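Local coordinates for sporulation inhibitor of replication protein SirA (Bacillus subtilis, PDB 4TPS), which inhibits initiation of DNA replication during sporulation by acting on DnaA, either preventing its association with the origin or binding its domain I to block interaction with DnaD, at residues Ala94-Ala98 with Ala111-Ala117. Sequence-based numbering, arbitrary orientation.
Sequences AKGHA and ASGDYEA
His97 and Ser112 form the antiparallel hydrogen-bonded pair at the centre of this contact, with His97 N giving to Ser112 O at 3.0 Å and Ser112 N giving back to His97 O at 2.9 Å. Gly96 faces Gly113 in the neighbouring non-hydrogen-bonded pair, and there the two CA atoms lie 4.0 Å apart; the Lys95 carbonyl oxygen also takes a CA-H...O contact from Gly113 CA. One step further, where the strands have ended, Asp114 N still donates to Lys95 O at 2.8 Å in an almost perfectly straight bond.

These are the open ends of the beta hairpin made by strands 96-103 and 106-113, and just beyond them the chain turns from Gly113 into helix 116-128. On one face Ser112 OG lies at the edge of the His97 imidazole, near its plane; the ring's ND1 is hydrogen-bonded to Arg88 on the adjoining strand. The other face carries Ala98 and Ala111, whose methyls touch at 3.9 Å. Ala117, in the first turn of the helix, comes in against the same face: its CB sits 3.5 Å from His97 O and also meets the Ala98 methyl. Phe121, further along the helix, packs on Ala98 as well.

At the outer end, Asp114 OD2 rests against the aliphatic part of Lys95, nearest CD at 3.4 Å. Bends at chi3 (-49°) and chi4 (-58°) curl the lysine back, and NZ bonds to Pro92 O, leaving ammonium and carboxylate 5.3 Å apart between NZ and OD2.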
ATOM      1  N   ALA A  94      19.016 -23.796  21.065  1.00 26.78           N
ATOM      2  CA  ALA A  94      19.913 -22.859  20.361  1.00 23.29           C
ATOM      3  C   ALA A  94      19.732 -22.776  18.820  1.00 26.58           C
ATOM      4  O   ALA A  94      20.657 -22.561  18.090  1.00 28.70           O
ATOM      5  CB  ALA A  94      21.366 -23.142  20.683  1.00 27.90           C
ATOM      6  N   LYS A  95      18.526 -22.927  18.328  1.00 27.87           N
ATOM      7  CA  LYS A  95      18.306 -23.100  16.887  1.00 25.61           C
ATOM      8  C   LYS A  95      18.136 -21.800  16.127  1.00 25.45           C
ATOM      9  O   LYS A  95      18.093 -21.802  14.883  1.00 28.89           O
ATOM     10  CB  LYS A  95      17.092 -24.030  16.685  1.00 28.37           C
ATOM     11  CG  LYS A  95      17.322 -25.508  17.081  1.00 34.80           C
ATOM     12  CD  LYS A  95      16.207 -26.412  16.553  1.00 46.48           C
ATOM     13  CE  LYS A  95      14.776 -25.937  16.835  1.00 55.77           C
ATOM     14  NZ  LYS A  95      14.504 -25.759  18.308  1.00 46.30           N
ATOM     15  N   GLY A  96      17.987 -20.692  16.852  1.00 20.84           N
ATOM     16  CA  GLY A  96      17.808 -19.395  16.183  1.00 18.37           C
ATOM     17  C   GLY A  96      17.281 -18.262  17.033  1.00 17.48           C
ATOM     18  O   GLY A  96      17.073 -18.393  18.241  1.00 16.65           O
ATOM     19  N   HIS A  97      17.025 -17.146  16.362  1.00 15.84           N
ATOM     20  CA  HIS A  97      16.655 -15.886  17.024  1.00 16.31           C
ATOM     21  C   HIS A  97      15.747 -15.079  16.122  1.00 15.19           C
ATOM     22  O   HIS A  97      15.943 -15.072  14.935  1.00 15.61           O
ATOM     23  CB  HIS A  97      17.888 -15.003  17.329  1.00 15.35           C
ATOM     24  CG  HIS A  97      18.884 -15.656  18.200  1.00 18.25           C
ATOM     25  ND1 HIS A  97      18.865 -15.567  19.570  1.00 16.94           N
ATOM     26  CD2 HIS A  97      19.936 -16.429  17.878  1.00 18.59           C
ATOM     27  CE1 HIS A  97      19.859 -16.296  20.066  1.00 17.84           C
ATOM     28  NE2 HIS A  97      20.530 -16.813  19.054  1.00 19.87           N
ATOM     29  N   ALA A  98      14.815 -14.348  16.689  1.00 14.77           N
ATOM     30  CA  ALA A  98      14.006 -13.402  15.859  1.00 13.58           C
ATOM     31  C   ALA A  98      13.508 -12.254  16.690  1.00 13.33           C
ATOM     32  O   ALA A  98      13.211 -12.406  17.869  1.00 13.42           O
ATOM     33  CB  ALA A  98      12.841 -14.095  15.178  1.00 15.22           C
ATOM     34  N   ALA A 111      15.301 -12.182  11.510  1.00 15.62           N
ATOM     35  CA  ALA A 111      15.495 -13.533  11.966  1.00 15.39           C
ATOM     36  C   ALA A 111      16.799 -14.169  11.526  1.00 16.53           C
ATOM     37  O   ALA A 111      17.263 -13.911  10.448  1.00 18.03           O
ATOM     38  CB  ALA A 111      14.323 -14.415  11.545  1.00 16.34           C
ATOM     39  N   SER A 112      17.317 -15.070  12.359  1.00 15.29           N
ATOM     40  CA  SER A 112      18.539 -15.851  12.078  1.00 16.79           C
ATOM     41  C   SER A 112      18.374 -17.277  12.556  1.00 17.79           C
ATOM     42  O   SER A 112      17.592 -17.525  13.437  1.00 17.21           O
ATOM     43  CB  SER A 112      19.760 -15.212  12.718  1.00 23.11           C
ATOM     44  OG  SER A 112      19.700 -15.281  14.099  1.00 23.53           O
ATOM     45  N   GLY A 113      19.168 -18.187  12.006  1.00 19.82           N
ATOM     46  CA  GLY A 113      19.042 -19.573  12.333  1.00 21.97           C
ATOM     47  C   GLY A 113      17.925 -20.248  11.575  1.00 21.36           C
ATOM     48  O   GLY A 113      17.671 -19.900  10.423  1.00 21.24           O
ATOM     49  N   ASP A 114      17.312 -21.253  12.200  1.00 20.92           N
ATOM     50  CA  ASP A 114      16.267 -22.058  11.588  1.00 20.98           C
ATOM     51  C   ASP A 114      15.097 -21.152  11.189  1.00 20.46           C
ATOM     52  O   ASP A 114      14.797 -20.146  11.896  1.00 18.36           O
ATOM     53  CB  ASP A 114      15.796 -23.144  12.575  1.00 27.90           C
ATOM     54  CG  ASP A 114      16.748 -24.328  12.659  1.00 34.86           C
ATOM     55  OD1 ASP A 114      17.864 -24.272  12.043  1.00 39.80           O
ATOM     56  OD2 ASP A 114      16.334 -25.335  13.302  1.00 55.40           O
ATOM     57  N   TYR A 115      14.437 -21.475  10.076  1.00 22.80           N
ATOM     58  CA  TYR A 115      13.250 -20.745   9.611  1.00 20.67           C
ATOM     59  C   TYR A 115      12.088 -20.820  10.587  1.00 23.18           C
ATOM     60  O   TYR A 115      11.120 -20.001  10.502  1.00 21.27           O
ATOM     61  CB  TYR A 115      12.843 -21.282   8.217  1.00 27.66           C
ATOM     62  CG  TYR A 115      13.693 -20.736   7.082  1.00 38.03           C
ATOM     63  CD1 TYR A 115      13.684 -19.378   6.783  1.00 44.72           C
ATOM     64  CD2 TYR A 115      14.478 -21.577   6.276  1.00 57.39           C
ATOM     65  CE1 TYR A 115      14.435 -18.873   5.726  1.00 46.02           C
ATOM     66  CE2 TYR A 115      15.233 -21.064   5.214  1.00 54.41           C
ATOM     67  CZ  TYR A 115      15.219 -19.706   4.965  1.00 49.90           C
ATOM     68  OH  TYR A 115      15.926 -19.165   3.927  1.00 54.55           O
ATOM     69  N   GLU A 116      12.169 -21.741  11.539  1.00 21.31           N
ATOM     70  CA  GLU A 116      11.241 -21.705  12.688  1.00 19.18           C
ATOM     71  C   GLU A 116      11.164 -20.337  13.398  1.00 19.20           C
ATOM     72  O   GLU A 116      10.121 -19.998  13.983  1.00 20.04           O
ATOM     73  CB  GLU A 116      11.555 -22.797  13.724  1.00 21.68           C
ATOM     74  CG  GLU A 116      10.474 -22.921  14.768  1.00 31.05           C
ATOM     75  CD  GLU A 116       9.055 -23.202  14.188  1.00 45.57           C
ATOM     76  OE1 GLU A 116       8.945 -23.984  13.204  1.00 55.28           O
ATOM     77  OE2 GLU A 116       8.044 -22.640  14.706  1.00 57.29           O
ATOM     78  N   ALA A 117      12.279 -19.597  13.386  1.00 18.72           N
ATOM     79  CA  ALA A 117      12.371 -18.351  14.128  1.00 17.10           C
ATOM     80  C   ALA A 117      11.286 -17.337  13.692  1.00 15.30           C
ATOM     81  O   ALA A 117      10.496 -16.883  14.500  1.00 19.43           O
ATOM     82  CB  ALA A 117      13.805 -17.758  14.036  1.00 17.13           C
TER